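Local structure of carbon monoxide dehydrogenase (Thermococcus sp. AM4, 6T7J) at residues 21-26 with 403-408; 15-20 with 456-461; 260-265 with 394-399; 254-259 with 408-413. The protein probably catalyses the reversible oxidation of carbon monoxide to carbon dioxide with ferredoxin as partner, at an active-site metal cluster that lacks nickel in this crystal. One frame throughout, in Å; residues are numbered along the deposited sequence.

Contact 1. Residues 21-26 with 403-408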
loop_
_atom_site.group_PDB
_atom_site.type_symbol
_atom_site.label_atom_id
_atom_site.label_comp_id
_atom_site.label_asym_id
_atom_site.label_seq_id
_atom_site.Cartn_x
_atom_site.Cartn_y
_atom_site.Cartn_z
ATOM N N ALA A 21 7.612 -6.816 -35.519
ATOM C CA ALA A 21 8.975 -6.602 -35.993
ATOM C C ALA A 21 9.059 -5.386 -36.911
ATOM O O ALA A 21 9.948 -4.538 -36.755
ATOM C CB ALA A 21 9.477 -7.854 -36.712
ATOM N N GLU A 22 8.148 -5.298 -37.888
ATOM C CA GLU A 22 8.160 -4.170 -38.817
ATOM C C GLU A 22 8.097 -2.844 -38.072
ATOM O O GLU A 22 8.816 -1.896 -38.411
ATOM C CB GLU A 22 6.991 -4.269 -39.800
ATOM C CG GLU A 22 6.460 -5.669 -40.057
ATOM C CD GLU A 22 5.210 -5.658 -40.926
ATOM O OE1 GLU A 22 4.777 -4.559 -41.336
ATOM O OE2 GLU A 22 4.657 -6.745 -41.199
ATOM N N LEU A 23 7.260 -2.767 -37.038
ATOM C CA LEU A 23 7.076 -1.504 -36.337
ATOM C C LEU A 23 8.235 -1.196 -35.401
ATOM O O LEU A 23 8.575 -0.023 -35.213
ATOM C CB LEU A 23 5.753 -1.520 -35.575
ATOM C CG LEU A 23 4.540 -0.969 -36.332
ATOM C CD1 LEU A 23 4.533 -1.398 -37.793
ATOM C CD2 LEU A 23 3.269 -1.410 -35.650
ATOM N N ILE A 24 8.867 -2.218 -34.820
ATOM C CA ILE A 24 10.090 -1.972 -34.057
ATOM C C ILE A 24 11.173 -1.410 -34.969
ATOM O O ILE A 24 11.895 -0.469 -34.604
ATOM C CB ILE A 24 10.548 -3.257 -33.344
ATOM C CG1 ILE A 24 9.513 -3.677 -32.302
ATOM C CG2 ILE A 24 11.902 -3.051 -32.679
ATOM C CD1 ILE A 24 9.869 -4.948 -31.574
ATOM N N GLU A 25 11.289 -1.950 -36.185
ATOM C CA GLU A 25 12.286 -1.423 -37.112
ATOM C C GLU A 25 11.936 -0.012 -37.572
ATOM O O GLU A 25 12.828 0.821 -37.767
ATOM C CB GLU A 25 12.429 -2.342 -38.310
ATOM C CG GLU A 25 12.575 -3.774 -37.948
ATOM C CD GLU A 25 12.413 -4.607 -39.156
ATOM O OE1 GLU A 25 12.089 -5.818 -39.035
ATOM O OE2 GLU A 25 12.721 -4.067 -40.249
ATOM N N LYS A 26 10.645 0.265 -37.773
ATOM C CA LYS A 26 10.231 1.624 -38.114
ATOM C C LYS A 26 10.581 2.598 -36.996
ATOM O O LYS A 26 11.063 3.709 -37.255
ATOM C CB LYS A 26 8.732 1.657 -38.408
ATOM C CG LYS A 26 8.212 3.024 -38.815
ATOM C CD LYS A 26 6.766 2.949 -39.271
ATOM C CE LYS A 26 6.329 4.245 -39.929
ATOM N NZ LYS A 26 6.431 5.400 -39.000
ATOM N N ARG A 403 4.453 8.855 -43.521
ATOM C CA ARG A 403 5.079 8.032 -42.495
ATOM C C ARG A 403 4.118 6.992 -41.924
ATOM O O ARG A 403 4.273 6.559 -40.780
ATOM C CB ARG A 403 5.630 8.905 -41.369
ATOM C CG ARG A 403 6.515 10.044 -41.834
ATOM C CD ARG A 403 6.623 11.120 -40.766
ATOM N NE ARG A 403 7.118 10.586 -39.501
ATOM C CZ ARG A 403 6.941 11.172 -38.322
ATOM N NH1 ARG A 403 7.427 10.612 -37.221
ATOM N NH2 ARG A 403 6.279 12.319 -38.241
ATOM N N VAL A 404 3.125 6.580 -42.706
ATOM C CA VAL A 404 2.113 5.632 -42.254
ATOM C C VAL A 404 2.490 4.239 -42.737
ATOM O O VAL A 404 2.753 4.035 -43.929
ATOM C CB VAL A 404 0.713 6.029 -42.755
ATOM C CG1 VAL A 404 -0.250 4.856 -42.631
ATOM C CG2 VAL A 404 0.195 7.230 -41.979
ATOM N N HIS A 405 2.520 3.280 -41.810
ATOM C CA HIS A 405 2.748 1.873 -42.139
ATOM C C HIS A 405 1.902 1.035 -41.185
ATOM O O HIS A 405 2.307 0.778 -40.048
ATOM C CB HIS A 405 4.223 1.501 -42.043
ATOM C CG HIS A 405 4.496 0.047 -42.278
ATOM N ND1 HIS A 405 4.908 -0.445 -43.498
ATOM C CD2 HIS A 405 4.412 -1.022 -41.452
ATOM C CE1 HIS A 405 5.068 -1.753 -43.412
ATOM N NE2 HIS A 405 4.772 -2.129 -42.181
ATOM N N ILE A 406 0.732 0.619 -41.647
ATOM C CA ILE A 406 -0.148 -0.272 -40.897
ATOM C C ILE A 406 0.126 -1.694 -41.369
ATOM O O ILE A 406 0.005 -1.965 -42.573
ATOM C CB ILE A 406 -1.625 0.100 -41.091
ATOM C CG1 ILE A 406 -1.875 1.547 -40.662
ATOM C CG2 ILE A 406 -2.524 -0.858 -40.322
ATOM C CD1 ILE A 406 -3.253 2.063 -41.026
ATOM N N PRO A 407 0.517 -2.613 -40.490
ATOM C CA PRO A 407 0.699 -4.003 -40.925
ATOM C C PRO A 407 -0.628 -4.613 -41.361
ATOM O O PRO A 407 -1.639 -4.504 -40.663
ATOM C CB PRO A 407 1.270 -4.696 -39.683
ATOM C CG PRO A 407 1.832 -3.587 -38.846
ATOM C CD PRO A 407 0.946 -2.407 -39.097
ATOM N N LYS A 408 -0.608 -5.255 -42.537
ATOM C CA LYS A 408 -1.799 -5.899 -43.096
ATOM C C LYS A 408 -2.411 -6.903 -42.134
ATOM O O LYS A 408 -3.625 -7.138 -42.165
ATOM C CB LYS A 408 -1.441 -6.603 -44.410
ATOM C CG LYS A 408 -2.534 -6.612 -45.488
ATOM C CD LYS A 408 -3.726 -7.496 -45.116
ATOM C CE LYS A 408 -4.794 -7.527 -46.194
ATOM N NZ LYS A 408 -5.879 -8.492 -45.850
#

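Contact 2. Residues 15-20 with 456-461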
loop_
_atom_site.group_PDB
_atom_site.type_symbol
_atom_site.label_atom_id
_atom_site.label_comp_id
_atom_site.label_asym_id
_atom_site.label_seq_id
_atom_site.Cartn_x
_atom_site.Cartn_y
_atom_site.Cartn_z
ATOM N N SER A 15 9.132 -11.215 -31.450
ATOM C CA SER A 15 7.722 -11.392 -31.142
ATOM C C SER A 15 7.157 -12.567 -31.927
ATOM O O SER A 15 7.769 -13.068 -32.875
ATOM C CB SER A 15 6.927 -10.119 -31.447
ATOM O OG SER A 15 5.551 -10.406 -31.614
ATOM N N ALA A 16 5.963 -12.994 -31.519
ATOM C CA ALA A 16 5.255 -14.096 -32.151
ATOM C C ALA A 16 4.006 -13.650 -32.898
ATOM O O ALA A 16 3.318 -14.492 -33.485
ATOM C CB ALA A 16 4.878 -15.151 -31.107
ATOM N N THR A 17 3.688 -12.361 -32.886
ATOM C CA THR A 17 2.557 -11.822 -33.627
ATOM C C THR A 17 3.068 -11.007 -34.807
ATOM O O THR A 17 4.006 -10.218 -34.668
ATOM C CB THR A 17 1.666 -10.957 -32.730
ATOM O OG1 THR A 17 2.470 -10.010 -32.019
ATOM C CG2 THR A 17 0.921 -11.826 -31.730
ATOM N N LYS A 18 2.450 -11.211 -35.967
ATOM C CA LYS A 18 2.909 -10.560 -37.186
ATOM C C LYS A 18 2.675 -9.054 -37.114
ATOM O O LYS A 18 1.600 -8.599 -36.710
ATOM C CB LYS A 18 2.195 -11.153 -38.401
ATOM C CG LYS A 18 2.381 -12.652 -38.571
ATOM C CD LYS A 18 3.827 -12.997 -38.892
ATOM C CE LYS A 18 4.073 -14.496 -38.807
ATOM N NZ LYS A 18 4.784 -14.879 -37.552
ATOM N N GLY A 19 3.689 -8.282 -37.499
ATOM C CA GLY A 19 3.619 -6.836 -37.522
ATOM C C GLY A 19 4.461 -6.148 -36.467
ATOM O O GLY A 19 4.801 -4.970 -36.641
ATOM N N VAL A 20 4.805 -6.844 -35.383
ATOM C CA VAL A 20 5.575 -6.219 -34.310
ATOM C C VAL A 20 6.988 -5.893 -34.782
ATOM O O VAL A 20 7.522 -4.813 -34.494
ATOM C CB VAL A 20 5.583 -7.128 -33.066
ATOM C CG1 VAL A 20 6.540 -6.591 -32.013
ATOM C CG2 VAL A 20 4.177 -7.262 -32.499
ATOM N N VAL A 456 10.709 -11.961 -22.030
ATOM C CA VAL A 456 10.402 -13.172 -22.777
ATOM C C VAL A 456 9.876 -12.768 -24.149
ATOM O O VAL A 456 9.425 -11.638 -24.365
ATOM C CB VAL A 456 9.388 -14.070 -22.038
ATOM C CG1 VAL A 456 9.943 -14.501 -20.690
ATOM C CG2 VAL A 456 8.059 -13.346 -21.866
ATOM N N LYS A 457 9.947 -13.708 -25.091
ATOM C CA LYS A 457 9.505 -13.438 -26.454
ATOM C C LYS A 457 8.035 -13.038 -26.467
ATOM O O LYS A 457 7.198 -13.673 -25.817
ATOM C CB LYS A 457 9.736 -14.662 -27.341
ATOM C CG LYS A 457 9.449 -14.403 -28.811
ATOM C CD LYS A 457 9.952 -15.525 -29.696
ATOM C CE LYS A 457 9.800 -15.164 -31.166
ATOM N NZ LYS A 457 10.450 -16.161 -32.063
ATOM N N HIS A 458 7.725 -11.982 -27.217
ATOM C CA HIS A 458 6.419 -11.338 -27.134
ATOM C C HIS A 458 5.318 -12.263 -27.644
ATOM O O HIS A 458 5.320 -12.666 -28.813
ATOM C CB HIS A 458 6.430 -10.030 -27.918
ATOM C CG HIS A 458 5.108 -9.331 -27.938
ATOM N ND1 HIS A 458 4.445 -9.026 -29.107
ATOM C CD2 HIS A 458 4.320 -8.884 -26.931
ATOM C CE1 HIS A 458 3.307 -8.419 -28.820
ATOM N NE2 HIS A 458 3.208 -8.321 -27.506
ATOM N N ASN A 459 4.382 -12.598 -26.753
ATOM C CA ASN A 459 3.216 -13.428 -27.038
ATOM C C ASN A 459 3.583 -14.860 -27.408
ATOM O O ASN A 459 2.692 -15.674 -27.667
ATOM C CB ASN A 459 2.362 -12.810 -28.150
ATOM C CG ASN A 459 1.586 -11.594 -27.682
ATOM O OD1 ASN A 459 1.334 -11.423 -26.489
ATOM N ND2 ASN A 459 1.203 -10.743 -28.625
ATOM N N TYR A 460 4.878 -15.194 -27.419
ATOM C CA TYR A 460 5.273 -16.547 -27.803
ATOM C C TYR A 460 4.801 -17.578 -26.786
ATOM O O TYR A 460 4.279 -18.633 -27.163
ATOM C CB TYR A 460 6.788 -16.640 -27.984
ATOM C CG TYR A 460 7.247 -18.024 -28.395
ATOM C CD1 TYR A 460 7.099 -18.464 -29.703
ATOM C CD2 TYR A 460 7.811 -18.896 -27.471
ATOM C CE1 TYR A 460 7.506 -19.731 -30.083
ATOM C CE2 TYR A 460 8.222 -20.164 -27.842
ATOM C CZ TYR A 460 8.067 -20.575 -29.149
ATOM O OH TYR A 460 8.473 -21.833 -29.524
ATOM N N SER A 461 4.979 -17.298 -25.494
ATOM C CA SER A 461 4.593 -18.282 -24.488
ATOM C C SER A 461 3.078 -18.430 -24.412
ATOM O O SER A 461 2.572 -19.550 -24.286
ATOM C CB SER A 461 5.183 -17.910 -23.128
ATOM O OG SER A 461 6.561 -18.238 -23.071
#

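Contact 3. Residues 260-265 with 394-399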
loop_
_atom_site.group_PDB
_atom_site.type_symbol
_atom_site.label_atom_id
_atom_site.label_comp_id
_atom_site.label_asym_id
_atom_site.label_seq_id
_atom_site.Cartn_x
_atom_site.Cartn_y
_atom_site.Cartn_z
ATOM N N ASP A 260 -8.220 5.300 -44.534
ATOM C CA ASP A 260 -9.139 6.368 -44.901
ATOM C C ASP A 260 -10.155 6.672 -43.810
ATOM O O ASP A 260 -11.117 7.403 -44.062
ATOM C CB ASP A 260 -9.861 6.018 -46.200
ATOM C CG ASP A 260 -8.917 5.547 -47.285
ATOM O OD1 ASP A 260 -7.771 6.043 -47.344
ATOM O OD2 ASP A 260 -9.327 4.682 -48.084
ATOM N N TYR A 261 -9.969 6.129 -42.612
ATOM C CA TYR A 261 -10.838 6.410 -41.482
ATOM C C TYR A 261 -10.030 7.049 -40.361
ATOM O O TYR A 261 -8.849 6.735 -40.170
ATOM C CB TYR A 261 -11.509 5.138 -40.947
ATOM C CG TYR A 261 -12.510 4.491 -41.878
ATOM C CD1 TYR A 261 -12.091 3.792 -43.004
ATOM C CD2 TYR A 261 -13.874 4.559 -41.617
ATOM C CE1 TYR A 261 -13.003 3.188 -43.851
ATOM C CE2 TYR A 261 -14.794 3.960 -42.460
ATOM C CZ TYR A 261 -14.352 3.275 -43.574
ATOM O OH TYR A 261 -15.259 2.676 -44.416
ATOM N N VAL A 262 -10.675 7.961 -39.629
ATOM C CA VAL A 262 -10.137 8.393 -38.347
ATOM C C VAL A 262 -9.945 7.164 -37.477
ATOM O O VAL A 262 -10.824 6.302 -37.404
ATOM C CB VAL A 262 -11.079 9.406 -37.682
ATOM C CG1 VAL A 262 -10.532 9.841 -36.325
ATOM C CG2 VAL A 262 -11.308 10.604 -38.590
ATOM N N ASN A 263 -8.785 7.050 -36.842
ATOM C CA ASN A 263 -8.491 5.913 -35.978
ATOM C C ASN A 263 -8.430 6.396 -34.537
ATOM O O ASN A 263 -7.607 7.256 -34.202
ATOM C CB ASN A 263 -7.179 5.236 -36.375
ATOM C CG ASN A 263 -7.293 4.455 -37.671
ATOM O OD1 ASN A 263 -8.228 3.678 -37.863
ATOM N ND2 ASN A 263 -6.334 4.658 -38.567
ATOM N N ILE A 264 -9.297 5.850 -33.690
ATOM C CA ILE A 264 -9.336 6.205 -32.274
ATOM C C ILE A 264 -9.072 4.947 -31.464
ATOM O O ILE A 264 -9.820 3.966 -31.574
ATOM C CB ILE A 264 -10.677 6.840 -31.874
ATOM C CG1 ILE A 264 -10.962 8.075 -32.727
ATOM C CG2 ILE A 264 -10.671 7.205 -30.399
ATOM C CD1 ILE A 264 -12.295 8.717 -32.430
ATOM N N VAL A 265 -8.021 4.974 -30.642
ATOM C CA VAL A 265 -7.671 3.843 -29.789
ATOM C C VAL A 265 -8.210 4.103 -28.391
ATOM O O VAL A 265 -8.107 5.222 -27.877
ATOM C CB VAL A 265 -6.145 3.618 -29.762
ATOM C CG1 VAL A 265 -5.791 2.441 -28.860
ATOM C CG2 VAL A 265 -5.612 3.401 -31.173
ATOM N N GLU A 394 -10.885 16.013 -35.708
ATOM C CA GLU A 394 -10.271 17.255 -36.158
ATOM C C GLU A 394 -8.762 17.115 -36.293
ATOM O O GLU A 394 -8.141 17.858 -37.062
ATOM C CB GLU A 394 -10.623 18.388 -35.196
ATOM C CG GLU A 394 -12.091 18.774 -35.223
ATOM C CD GLU A 394 -12.590 19.282 -33.887
ATOM O OE1 GLU A 394 -13.807 19.535 -33.767
ATOM O OE2 GLU A 394 -11.767 19.425 -32.958
ATOM N N ASN A 395 -8.154 16.185 -35.554
ATOM C CA ASN A 395 -6.736 15.910 -35.748
ATOM C C ASN A 395 -6.465 15.053 -36.978
ATOM O O ASN A 395 -5.320 15.012 -37.443
ATOM C CB ASN A 395 -6.146 15.227 -34.514
ATOM C CG ASN A 395 -4.629 15.255 -34.506
ATOM O OD1 ASN A 395 -4.012 16.201 -34.997
ATOM N ND2 ASN A 395 -4.021 14.213 -33.953
ATOM N N TYR A 396 -7.479 14.355 -37.490
ATOM C CA TYR A 396 -7.293 13.534 -38.690
ATOM C C TYR A 396 -6.532 14.211 -39.832
ATOM O O TYR A 396 -5.668 13.546 -40.429
ATOM C CB TYR A 396 -8.649 13.029 -39.203
ATOM C CG TYR A 396 -8.550 12.189 -40.463
ATOM C CD1 TYR A 396 -8.142 10.862 -40.406
ATOM C CD2 TYR A 396 -8.868 12.723 -41.708
ATOM C CE1 TYR A 396 -8.051 10.088 -41.552
ATOM C CE2 TYR A 396 -8.779 11.956 -42.861
ATOM C CZ TYR A 396 -8.372 10.640 -42.774
ATOM O OH TYR A 396 -8.282 9.871 -43.913
ATOM N N PRO A 397 -6.787 15.473 -40.202
ATOM C CA PRO A 397 -6.017 16.073 -41.310
ATOM C C PRO A 397 -4.520 16.161 -41.062
ATOM O O PRO A 397 -3.764 16.373 -42.019
ATOM C CB PRO A 397 -6.635 17.471 -41.451
ATOM C CG PRO A 397 -8.009 17.324 -40.930
ATOM C CD PRO A 397 -7.909 16.342 -39.799
ATOM N N ASN A 398 -4.060 16.006 -39.823
ATOM C CA ASN A 398 -2.648 16.141 -39.497
ATOM C C ASN A 398 -1.883 14.828 -39.600
ATOM O O ASN A 398 -0.699 14.791 -39.251
ATOM C CB ASN A 398 -2.485 16.720 -38.091
ATOM C CG ASN A 398 -3.027 18.127 -37.978
ATOM O OD1 ASN A 398 -2.801 18.963 -38.854
ATOM N ND2 ASN A 398 -3.753 18.399 -36.897
ATOM N N ARG A 399 -2.521 13.763 -40.063
ATOM C CA ARG A 399 -1.855 12.467 -40.140
ATOM C C ARG A 399 -0.751 12.499 -41.187
ATOM O O ARG A 399 -1.044 12.679 -42.377
ATOM C CB ARG A 399 -2.857 11.367 -40.473
ATOM C CG ARG A 399 -2.199 10.044 -40.828
ATOM C CD ARG A 399 -3.192 9.073 -41.435
ATOM N NE ARG A 399 -4.260 8.735 -40.500
ATOM C CZ ARG A 399 -5.015 7.647 -40.594
ATOM N NH1 ARG A 399 -5.965 7.420 -39.697
ATOM N NH2 ARG A 399 -4.821 6.785 -41.584
#

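Contact 4. Residues 254-259 with 408-413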
loop_
_atom_site.group_PDB
_atom_site.type_symbol
_atom_site.label_atom_id
_atom_site.label_comp_id
_atom_site.label_asym_id
_atom_site.label_seq_id
_atom_site.Cartn_x
_atom_site.Cartn_y
_atom_site.Cartn_z
ATOM N N LEU A 254 -3.052 -5.338 -35.437
ATOM C CA LEU A 254 -2.982 -3.943 -35.856
ATOM C C LEU A 254 -3.517 -3.701 -37.261
ATOM O O LEU A 254 -3.572 -2.540 -37.684
ATOM C CB LEU A 254 -1.540 -3.448 -35.750
ATOM C CG LEU A 254 -1.091 -3.167 -34.315
ATOM C CD1 LEU A 254 0.391 -2.863 -34.256
ATOM C CD2 LEU A 254 -1.899 -2.024 -33.718
ATOM N N GLY A 255 -3.910 -4.744 -37.992
ATOM C CA GLY A 255 -4.546 -4.545 -39.283
ATOM C C GLY A 255 -5.933 -3.942 -39.210
ATOM O O GLY A 255 -6.516 -3.643 -40.258
ATOM N N VAL A 256 -6.472 -3.759 -38.001
ATOM C CA VAL A 256 -7.796 -3.163 -37.838
ATOM C C VAL A 256 -7.771 -1.647 -37.924
ATOM O O VAL A 256 -8.837 -1.022 -37.975
ATOM C CB VAL A 256 -8.413 -3.605 -36.499
ATOM C CG1 VAL A 256 -8.542 -5.116 -36.459
ATOM C CG2 VAL A 256 -7.570 -3.113 -35.334
ATOM N N LEU A 257 -6.590 -1.034 -37.935
ATOM C CA LEU A 257 -6.487 0.403 -38.138
ATOM C C LEU A 257 -6.579 0.720 -39.625
ATOM O O LEU A 257 -5.951 0.058 -40.457
ATOM C CB LEU A 257 -5.178 0.936 -37.558
ATOM C CG LEU A 257 -5.011 0.782 -36.045
ATOM C CD1 LEU A 257 -3.541 0.682 -35.676
ATOM C CD2 LEU A 257 -5.673 1.935 -35.303
ATOM N N LYS A 258 -7.367 1.740 -39.953
ATOM C CA LYS A 258 -7.744 2.039 -41.326
ATOM C C LYS A 258 -6.954 3.225 -41.869
ATOM O O LYS A 258 -6.505 4.097 -41.119
ATOM C CB LYS A 258 -9.244 2.332 -41.411
ATOM C CG LYS A 258 -10.116 1.137 -41.781
ATOM C CD LYS A 258 -9.863 -0.065 -40.891
ATOM C CE LYS A 258 -10.571 -1.302 -41.423
ATOM N NZ LYS A 258 -12.030 -1.065 -41.621
ATOM N N GLU A 259 -6.798 3.254 -43.195
ATOM C CA GLU A 259 -6.082 4.350 -43.839
ATOM C C GLU A 259 -6.985 5.545 -44.103
ATOM O O GLU A 259 -6.562 6.693 -43.934
ATOM C CB GLU A 259 -5.465 3.881 -45.151
ATOM C CG GLU A 259 -4.094 3.326 -44.986
ATOM C CD GLU A 259 -4.071 1.835 -45.109
ATOM O OE1 GLU A 259 -5.123 1.176 -44.937
ATOM O OE2 GLU A 259 -2.976 1.343 -45.384
ATOM N N LYS A 408 -0.608 -5.255 -42.537
ATOM C CA LYS A 408 -1.799 -5.899 -43.096
ATOM C C LYS A 408 -2.411 -6.903 -42.134
ATOM O O LYS A 408 -3.625 -7.138 -42.165
ATOM C CB LYS A 408 -1.441 -6.603 -44.410
ATOM C CG LYS A 408 -2.534 -6.612 -45.488
ATOM C CD LYS A 408 -3.726 -7.496 -45.116
ATOM C CE LYS A 408 -4.794 -7.527 -46.194
ATOM N NZ LYS A 408 -5.879 -8.492 -45.850
ATOM N N HIS A 409 -1.594 -7.492 -41.272
ATOM C CA HIS A 409 -1.984 -8.687 -40.542
ATOM C C HIS A 409 -3.202 -8.439 -39.663
ATOM O O HIS A 409 -3.198 -7.558 -38.797
ATOM C CB HIS A 409 -0.798 -9.176 -39.725
ATOM C CG HIS A 409 0.432 -9.388 -40.551
ATOM N ND1 HIS A 409 0.608 -10.502 -41.340
ATOM C CD2 HIS A 409 1.530 -8.618 -40.731
ATOM C CE1 HIS A 409 1.772 -10.417 -41.961
ATOM N NE2 HIS A 409 2.351 -9.285 -41.608
ATOM N N LYS A 410 -4.246 -9.222 -39.913
ATOM C CA LYS A 410 -5.532 -9.116 -39.249
ATOM C C LYS A 410 -6.056 -10.531 -39.059
ATOM O O LYS A 410 -5.813 -11.407 -39.891
ATOM C CB LYS A 410 -6.499 -8.261 -40.084
ATOM C CG LYS A 410 -7.916 -8.155 -39.559
ATOM C CD LYS A 410 -8.671 -7.033 -40.268
ATOM C CE LYS A 410 -8.491 -7.100 -41.782
ATOM N NZ LYS A 410 -9.710 -6.655 -42.515
ATOM N N MET A 411 -6.753 -10.766 -37.952
ATOM C CA MET A 411 -7.202 -12.121 -37.660
ATOM C C MET A 411 -8.624 -12.097 -37.128
ATOM O O MET A 411 -9.003 -11.176 -36.407
ATOM C CB MET A 411 -6.272 -12.800 -36.648
ATOM C CG MET A 411 -6.646 -14.233 -36.318
ATOM S SD MET A 411 -6.839 -15.275 -37.774
ATOM C CE MET A 411 -5.130 -15.600 -38.204
ATOM N N GLU A 412 -9.413 -13.107 -37.478
ATOM C CA GLU A 412 -10.760 -13.214 -36.942
ATOM C C GLU A 412 -10.728 -13.928 -35.598
ATOM O O GLU A 412 -9.927 -14.842 -35.384
ATOM C CB GLU A 412 -11.683 -13.958 -37.907
ATOM C CG GLU A 412 -13.117 -14.030 -37.420
ATOM C CD GLU A 412 -14.078 -14.425 -38.511
ATOM O OE1 GLU A 412 -15.083 -15.094 -38.203
ATOM O OE2 GLU A 412 -13.824 -14.071 -39.680
ATOM N N ALA A 413 -11.602 -13.499 -34.690
ATOM C CA ALA A 413 -11.657 -14.072 -33.356
ATOM C C ALA A 413 -13.097 -14.106 -32.875
ATOM O O ALA A 413 -13.834 -13.126 -33.028
ATOM C CB ALA A 413 -10.793 -13.269 -32.379
#

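Contact 1. Residues 21-26 with 403-408
Glu-22 and Lys-26, one turn apart on helix 20-30, reach with their polar ends to His-405 and Arg-403 of the extended loop 403-408. The shorter of the two hydrogen bonds runs from His-405 NE2 to Glu-22 OE1, 2.6 Å long and almost straight at 177°. OE1 lies in the plane of the imidazole and is met nearly along its C-O bond, while carboxylate and ring are turned 72° against each other. The carboxylate would probably favour a protonated imidazole. Two residues earlier in the loop, Lys-26 NZ donates to Arg-403 O at 3.0 Å, tilted from the carbonyl plane. The lysine chain is extended as far as CE and bends only at its last torsion (chi4 -60°), which sets NZ. The ammonium group also forms a salt bridge with Glu-30 and a hydrogen bond with Ile-330 O. The guanidinium of Arg-403 turns to Cys-354 O and Tyr-355.

Apolar contacts accompany these bonds. Leu-23 and Pro-407 meet tip to tip, CD1 to CG at 3.6 Å, and the same leucine CD1 lies 3.7 Å from His-405 CD2 at the ring edge. Lys-26 CD slides past His-405 CB at 4.0 Å, the two side chains running in opposite directions. Leu-23 also packs on Leu-327 of helix 325-330.

The arrangement is that of an N-terminal helix docked through a histidine-carboxylate pair on the segment that leaves a Rossmann-like domain of the CO dehydrogenase fold.

Contact 2. Residues 15-20 with 456-461
An ST turn at Ser-15, joined to His-458 by a single beta bridge, ties the chain ahead of helix 20-30 to the start of helix 460-471. Ser-15 OG, anti to its backbone N (chi1 159°), is gripped by three groups. It accepts from Thr-17 N at 3.0 Å and from Thr-17 OG1, and it shares a 3.1 Å hydrogen bond with His-458 ND1, lying at the edge of the imidazole near its plane. An alanine here would probably leave ND1 of the histidine and both Thr-17 donors without this common partner, and the imidazole freer to turn. Beside it, Ala-16 N donates to His-458 O at 2.8 Å.

The remaining contacts are apolar or mixed. Ala-16 CB rests 3.6 Å from Tyr-460 CA, and Lys-457 swings its extended chain past the serine, CE to Ser-15 O at 3.4 Å. Thr-17 CG2 lies 3.3 Å from Asn-459 ND2, the amide nitrogen that covers one face of the His-458 ring toward its rim. Val-20 CG2 approaches ND1 of the same ring at 3.8 Å. Asn-452 accepts a weak bond from His-458 NE2 and donates to Asn-459 OD1, so one residue steadies both side chains.

Thr-17 to Val-20 form a type II beta turn with Gly-19 in its third position, where positive phi suits glycine, and this glycine is also the N-cap of helix 20-30. Residues 15-17, with Val-20, so dock on the chain that follows Cys-451 of the broken cluster's pocket, the side chain of Asn-459 lying about 9 Å from that cluster.

Contact 3. Residues 260-265 with 394-399
Tyr-396 and Arg-399, at the C-terminal side of helix 381-395, pack on the start of strand 261-268, an inner strand of a parallel sheet with the Rossmann-like order 3-2-1-4-5-6. Asn-395 prepares the turn: its OD1 accepts a nearly straight 2.9 Å hydrogen bond from Asn-398 ND2, clasping the 3-10 segment 396-398. Tyr-396 comes next, CG anti to the backbone N (chi1 179°), and its side chain lies obliquely against Val-262, whose CG2 touches CB at 3.7 Å and is equally near CG and CD1. Further out, CE1 lies 3.7 Å from Tyr-261 O, and OH reaches the backbone of Asp-260. An alanine here would probably open a gap beside Val-262, Tyr-261 O and the backbone of Asp-260 and take CE1 from over one face of the Arg-399 guanidinium.

Arg-399 closes the segment. Its chain bends at chi3 (-62°), which sets NE, and one face of the guanidinium carries Tyr-396 CE1, 3.8 Å above its plane. NH1 makes a salt bridge with Glu-335 and only a weak hydrogen bond, 3.0 Å, to Tyr-261 O. NH2 and Asn-263 ND2 both donate to Lys-258 O, and Ala-333 O takes a second bond from that amide. Being two donors, Asn-263 ND2 and Arg-399 NH1 form no bond although 3.0 Å apart, their amide and guanidinium planes inclined by 18°.

Contact 4. Residues 254-259 with 408-413
Gly-255 meets His-409 and Lys-410 through its backbone: its N gives a weak, bent hydrogen bond of 3.0 Å to His-409 O. The missing side chain matters, because a CB on Gly-255 would point at residues 408-410 and fall about 2.5 Å from His-409 O. Lys-410 supplies the side-chain part. CG stands anti to the backbone N (chi1 175°), and a further extended torsion sets CD 4.0 Å from Gly-255 O and 4.3 Å from Val-256 CG1. The chain then turns at chi3 (47°), which places CE, and the ammonium group forms a long, weak ion pair with Glu-251.

The contact sits at the end of the two-stranded antiparallel sheet of 248-252 and 411-415, where Met-411 still pairs with Ala-252, and just before the chain enters the first strand of a parallel sheet. Here 254-256 form a 3-10 turn. Leu-254, its CG anti to the carbonyl carbon (chi1 -76°), carries its end away from 408-413 and packs on Met-324 and Ala-319. Val-256 likewise leans on Ala-319. The ring of His-409 instead touches Lys-18 and Glu-22.

From the N terminus, residues 15-20 begin contact 2, which closes the longest loop, out to 456-461, and contains the other three. Contact 1 follows at once on helix 20-30 and is nested within it, Pro-407 packing on Gly-19. Contact 4 opens at 254-259 and ends at 408-413; it crosses contact 1, sharing Lys-408, while Ile-406 and Leu-23 touch Leu-254. Contact 3, between 260-265 and 394-399, is nested inside all the others and joins contact 4 through the carbonyl of Lys-258. Together they tie the N-terminal helix and its leading turn to one Rossmann-like sheet, the small antiparallel sheet and helix 460-471.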